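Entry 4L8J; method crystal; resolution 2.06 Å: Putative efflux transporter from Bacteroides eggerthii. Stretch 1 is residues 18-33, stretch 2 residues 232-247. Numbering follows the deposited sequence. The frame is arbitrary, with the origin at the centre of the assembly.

Stretch 1 (18-33) QSVILKDFSGMVEAVE
Stretch 2 (232-247) DVKPGFTCNIRLASDI

Buried Phe-25 (chi1 m, chi2 -76°) meets Leu-243 (t, p) at its ring edge, CE2 to CB 3.8 Å, on the face carrying Ile-21, Lys-23, Phe-25, Leu-243 and Ile-241. Strands 20-29 and 238-246 pair antiparallel (163° between directions, axes 4.5 Å apart at closest), with Phe-25 opposite Ile-241. Gly-27 leaves room for Ile-241 (chi1 m, chi2 97°), whose CD1 lies 3.5 Å from Gly-27 N; a CB on Gly-27 would clash with that methyl. Val-29 (t) packs CG2 against Val-233 CG1 at 3.5 Å. Paired amides lock the register: Phe-25 N to Ile-241 O, 2.8 Å, is returned by Ile-241 N to Phe-25 O, 2.6 Å, and Ile-21/Ser-245, Lys-23/Leu-243 and Gly-27/Cys-239 repeat this reciprocal pattern. Just before strand 238-246, a type II turn, Lys-234 to Phe-237, places Gly-236 (phi/psi 94/-21) so that its N reaches Val-29 O at 2.9 Å; Phe-237 O accepts Val-29 N at 2.9 Å. On the other face, Leu-22 (m, t) touches Ala-244, CD2 to CB 3.6 Å, and Leu-22 CB lies over one face of the Arg-242 guanidinium. Arg-242 (t, p, p) grips Asp-24 (m) in a two-pronged salt bridge, NE to OD1 2.7 Å and NH2 to OD2 2.9 Å; Asn-240 ND2 donates a hydrogen bond to Asp-24 OD1, 3.0 Å. Just before strand 20-29, Ser-19 OG (p) donates to Asp-246 OD1, 2.7 Å, and a water bridges both side chains.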

# COMPACT_ATOMS: atom_id res chain seq x y z
N GLN A 18 4.01 -13.85 -0.55
CA GLN A 18 3.65 -12.54 -1.12
C GLN A 18 4.40 -12.17 -2.42
O GLN A 18 3.77 -11.77 -3.40
CB GLN A 18 3.89 -11.44 -0.07
CG GLN A 18 3.67 -10.03 -0.60
CD GLN A 18 4.15 -9.00 0.38
OE1 GLN A 18 5.12 -9.20 1.14
NE2 GLN A 18 3.45 -7.88 0.42
N SER A 19 5.74 -12.30 -2.42
CA SER A 19 6.54 -11.79 -3.53
C SER A 19 6.97 -12.84 -4.57
O SER A 19 7.76 -12.50 -5.46
CB SER A 19 7.78 -11.10 -2.99
OG SER A 19 8.61 -12.04 -2.32
N VAL A 20 6.53 -14.09 -4.43
CA VAL A 20 6.87 -15.14 -5.39
C VAL A 20 5.81 -15.12 -6.49
O VAL A 20 4.63 -15.32 -6.22
CB VAL A 20 7.02 -16.55 -4.72
CG1 VAL A 20 7.18 -17.66 -5.76
CG2 VAL A 20 8.21 -16.56 -3.75
N ILE A 21 6.22 -14.83 -7.72
CA ILE A 21 5.34 -14.81 -8.88
C ILE A 21 5.40 -16.17 -9.57
O ILE A 21 6.48 -16.68 -9.82
CB ILE A 21 5.69 -13.66 -9.86
CG1 ILE A 21 5.80 -12.28 -9.16
CG2 ILE A 21 4.72 -13.64 -11.10
CD1 ILE A 21 4.53 -11.76 -8.44
N LEU A 22 4.24 -16.74 -9.86
CA LEU A 22 4.13 -18.03 -10.54
C LEU A 22 3.46 -17.85 -11.89
O LEU A 22 2.47 -17.12 -11.98
CB LEU A 22 3.32 -19.02 -9.69
CG LEU A 22 3.74 -19.25 -8.24
CD1 LEU A 22 2.69 -20.10 -7.53
CD2 LEU A 22 5.08 -19.95 -8.16
N LYS A 23 4.02 -18.47 -12.95
CA LYS A 23 3.45 -18.45 -14.29
C LYS A 23 3.54 -19.80 -14.89
O LYS A 23 4.56 -20.48 -14.72
CB LYS A 23 4.14 -17.42 -15.23
CG LYS A 23 4.06 -15.96 -14.77
CD LYS A 23 2.65 -15.35 -14.97
CE LYS A 23 2.61 -13.96 -14.37
NZ LYS A 23 1.24 -13.39 -14.40
N ASP A 24 2.50 -20.19 -15.63
CA ASP A 24 2.44 -21.46 -16.32
C ASP A 24 2.50 -21.22 -17.82
O ASP A 24 1.83 -20.32 -18.33
CB ASP A 24 1.20 -22.25 -15.94
CG ASP A 24 1.21 -22.75 -14.51
OD1 ASP A 24 2.17 -23.45 -14.13
OD2 ASP A 24 0.27 -22.45 -13.78
N PHE A 25 3.33 -22.00 -18.50
CA PHE A 25 3.50 -21.94 -19.95
C PHE A 25 3.39 -23.32 -20.51
O PHE A 25 3.76 -24.29 -19.84
CB PHE A 25 4.88 -21.35 -20.34
CG PHE A 25 5.16 -20.01 -19.69
CD1 PHE A 25 4.54 -18.85 -20.15
CD2 PHE A 25 6.02 -19.91 -18.61
CE1 PHE A 25 4.76 -17.63 -19.53
CE2 PHE A 25 6.27 -18.68 -18.00
CZ PHE A 25 5.65 -17.54 -18.48
N SER A 26 2.84 -23.41 -21.73
CA SER A 26 2.77 -24.62 -22.52
C SER A 26 4.03 -24.68 -23.37
O SER A 26 4.43 -23.69 -23.97
CB SER A 26 1.51 -24.65 -23.39
OG SER A 26 0.37 -24.66 -22.56
N GLY A 27 4.63 -25.85 -23.40
CA GLY A 27 5.84 -26.12 -24.13
C GLY A 27 5.81 -27.46 -24.82
O GLY A 27 4.84 -28.22 -24.70
N MSE A 28 6.88 -27.74 -25.52
CA MSE A 28 6.98 -28.94 -26.30
C MSE A 28 8.38 -29.48 -26.25
O MSE A 28 9.34 -28.72 -26.25
CB MSE A 28 6.57 -28.61 -27.75
CG MSE A 28 6.46 -29.81 -28.66
SE MSE A 28 5.83 -29.26 -30.41
CE MSE A 28 3.92 -29.09 -30.01
N VAL A 29 8.49 -30.80 -26.22
CA VAL A 29 9.77 -31.51 -26.27
C VAL A 29 10.32 -31.31 -27.67
O VAL A 29 9.61 -31.51 -28.65
CB VAL A 29 9.63 -32.99 -25.86
CG1 VAL A 29 10.97 -33.73 -25.97
CG2 VAL A 29 9.07 -33.09 -24.45
N GLU A 30 11.56 -30.82 -27.75
CA GLU A 30 12.24 -30.52 -29.00
C GLU A 30 12.59 -31.76 -29.76
O GLU A 30 12.91 -32.79 -29.15
CB GLU A 30 13.50 -29.69 -28.77
CG GLU A 30 13.20 -28.21 -28.56
CD GLU A 30 14.26 -27.22 -29.04
OE1 GLU A 30 15.42 -27.64 -29.27
OE2 GLU A 30 13.93 -26.02 -29.16
N ALA A 31 12.54 -31.67 -31.10
CA ALA A 31 12.94 -32.77 -31.97
C ALA A 31 14.43 -33.02 -31.82
O ALA A 31 15.18 -32.10 -31.49
CB ALA A 31 12.60 -32.45 -33.41
N VAL A 32 14.86 -34.28 -31.96
CA VAL A 32 16.29 -34.60 -31.87
C VAL A 32 16.71 -35.15 -33.22
O VAL A 32 15.93 -35.83 -33.89
CB VAL A 32 16.70 -35.53 -30.70
CG1 VAL A 32 18.14 -35.26 -30.28
CG2 VAL A 32 15.77 -35.39 -29.49
N GLU A 33 17.93 -34.80 -33.66
CA GLU A 33 18.47 -35.24 -34.94
C GLU A 33 18.97 -36.69 -34.83
O GLU A 33 19.80 -37.00 -33.96
CB GLU A 33 19.61 -34.29 -35.40
N ASP A 232 8.62 -42.30 -20.58
CA ASP A 232 8.96 -42.38 -22.00
C ASP A 232 8.43 -41.15 -22.72
O ASP A 232 7.31 -41.14 -23.25
CB ASP A 232 8.41 -43.69 -22.61
CG ASP A 232 8.97 -44.02 -23.97
OD1 ASP A 232 10.21 -44.14 -24.10
OD2 ASP A 232 8.16 -44.18 -24.92
N VAL A 233 9.23 -40.09 -22.72
CA VAL A 233 8.91 -38.79 -23.33
C VAL A 233 9.60 -38.73 -24.69
O VAL A 233 10.78 -39.06 -24.79
CB VAL A 233 9.33 -37.64 -22.37
CG1 VAL A 233 9.37 -36.30 -23.08
CG2 VAL A 233 8.42 -37.58 -21.15
N LYS A 234 8.86 -38.32 -25.72
CA LYS A 234 9.38 -38.24 -27.09
C LYS A 234 9.27 -36.82 -27.67
O LYS A 234 8.40 -36.07 -27.24
CB LYS A 234 8.59 -39.21 -28.02
CG LYS A 234 8.53 -40.67 -27.57
CD LYS A 234 7.41 -41.40 -28.29
N PRO A 235 10.06 -36.47 -28.72
CA PRO A 235 9.87 -35.15 -29.37
C PRO A 235 8.41 -34.90 -29.74
O PRO A 235 7.73 -35.83 -30.15
CB PRO A 235 10.72 -35.29 -30.64
CG PRO A 235 11.80 -36.20 -30.26
CD PRO A 235 11.12 -37.23 -29.40
N GLY A 236 7.94 -33.68 -29.58
CA GLY A 236 6.56 -33.35 -29.90
C GLY A 236 5.62 -33.43 -28.71
O GLY A 236 4.55 -32.83 -28.75
N PHE A 237 6.01 -34.20 -27.65
CA PHE A 237 5.25 -34.31 -26.40
C PHE A 237 5.06 -32.93 -25.80
O PHE A 237 5.99 -32.12 -25.83
CB PHE A 237 5.96 -35.23 -25.38
CG PHE A 237 5.64 -36.71 -25.47
CD1 PHE A 237 5.44 -37.33 -26.70
CD2 PHE A 237 5.59 -37.50 -24.32
CE1 PHE A 237 5.13 -38.69 -26.78
CE2 PHE A 237 5.31 -38.86 -24.40
CZ PHE A 237 5.10 -39.45 -25.63
N THR A 238 3.87 -32.65 -25.30
CA THR A 238 3.61 -31.33 -24.73
C THR A 238 3.69 -31.41 -23.21
O THR A 238 3.62 -32.50 -22.60
CB THR A 238 2.27 -30.76 -25.22
OG1 THR A 238 1.26 -31.73 -24.95
CG2 THR A 238 2.28 -30.42 -26.72
N CYS A 239 3.84 -30.24 -22.58
CA CYS A 239 3.98 -30.18 -21.14
C CYS A 239 3.63 -28.81 -20.64
O CYS A 239 3.49 -27.86 -21.42
CB CYS A 239 5.41 -30.55 -20.75
SG CYS A 239 6.66 -29.41 -21.41
N ASN A 240 3.53 -28.70 -19.30
CA ASN A 240 3.35 -27.44 -18.63
C ASN A 240 4.67 -27.07 -18.00
O ASN A 240 5.35 -27.93 -17.46
CB ASN A 240 2.23 -27.48 -17.57
CG ASN A 240 2.02 -26.15 -16.88
OD1 ASN A 240 1.44 -25.23 -17.45
ND2 ASN A 240 2.62 -25.95 -15.70
N ILE A 241 5.05 -25.80 -18.11
CA ILE A 241 6.26 -25.26 -17.47
C ILE A 241 5.81 -24.26 -16.44
O ILE A 241 5.20 -23.25 -16.78
CB ILE A 241 7.32 -24.65 -18.42
CG1 ILE A 241 7.69 -25.66 -19.53
CG2 ILE A 241 8.58 -24.23 -17.63
CD1 ILE A 241 6.97 -25.45 -20.79
N ARG A 242 6.13 -24.54 -15.19
CA ARG A 242 5.81 -23.60 -14.10
C ARG A 242 7.08 -22.81 -13.80
O ARG A 242 8.11 -23.40 -13.46
CB ARG A 242 5.29 -24.38 -12.86
CG ARG A 242 5.35 -23.67 -11.49
CD ARG A 242 4.39 -22.52 -11.28
NE ARG A 242 2.98 -22.82 -11.58
CZ ARG A 242 2.06 -23.22 -10.70
NH1 ARG A 242 2.40 -23.45 -9.44
NH2 ARG A 242 0.81 -23.39 -11.08
N LEU A 243 7.05 -21.50 -14.04
CA LEU A 243 8.14 -20.57 -13.72
C LEU A 243 7.84 -19.93 -12.37
O LEU A 243 6.74 -19.39 -12.23
CB LEU A 243 8.27 -19.48 -14.82
CG LEU A 243 9.21 -18.26 -14.52
CD1 LEU A 243 10.66 -18.66 -14.56
CD2 LEU A 243 8.97 -17.13 -15.52
N ALA A 244 8.77 -20.00 -11.39
CA ALA A 244 8.62 -19.37 -10.05
C ALA A 244 9.76 -18.39 -9.82
O ALA A 244 10.94 -18.76 -9.92
CB ALA A 244 8.60 -20.40 -8.92
N SER A 245 9.39 -17.12 -9.63
CA SER A 245 10.35 -16.06 -9.47
C SER A 245 10.06 -15.23 -8.22
O SER A 245 9.00 -14.61 -8.13
CB SER A 245 10.33 -15.13 -10.69
OG SER A 245 10.50 -15.81 -11.92
N ASP A 246 11.04 -15.16 -7.29
CA ASP A 246 10.89 -14.27 -6.15
C ASP A 246 11.36 -12.89 -6.60
O ASP A 246 12.55 -12.69 -6.81
CB ASP A 246 11.62 -14.78 -4.89
CG ASP A 246 11.28 -14.00 -3.62
OD1 ASP A 246 10.76 -12.87 -3.73
OD2 ASP A 246 11.56 -14.50 -2.52
N ILE A 247 10.42 -11.96 -6.83
CA ILE A 247 10.77 -10.61 -7.29
C ILE A 247 11.16 -9.66 -6.13
O ILE A 247 11.49 -8.51 -6.40
CB ILE A 247 9.67 -9.98 -8.18
CG1 ILE A 247 8.34 -9.77 -7.41
CG2 ILE A 247 9.49 -10.78 -9.49
CD1 ILE A 247 7.43 -8.79 -8.18
O HOH W 1 10.75 -12.72 -0.37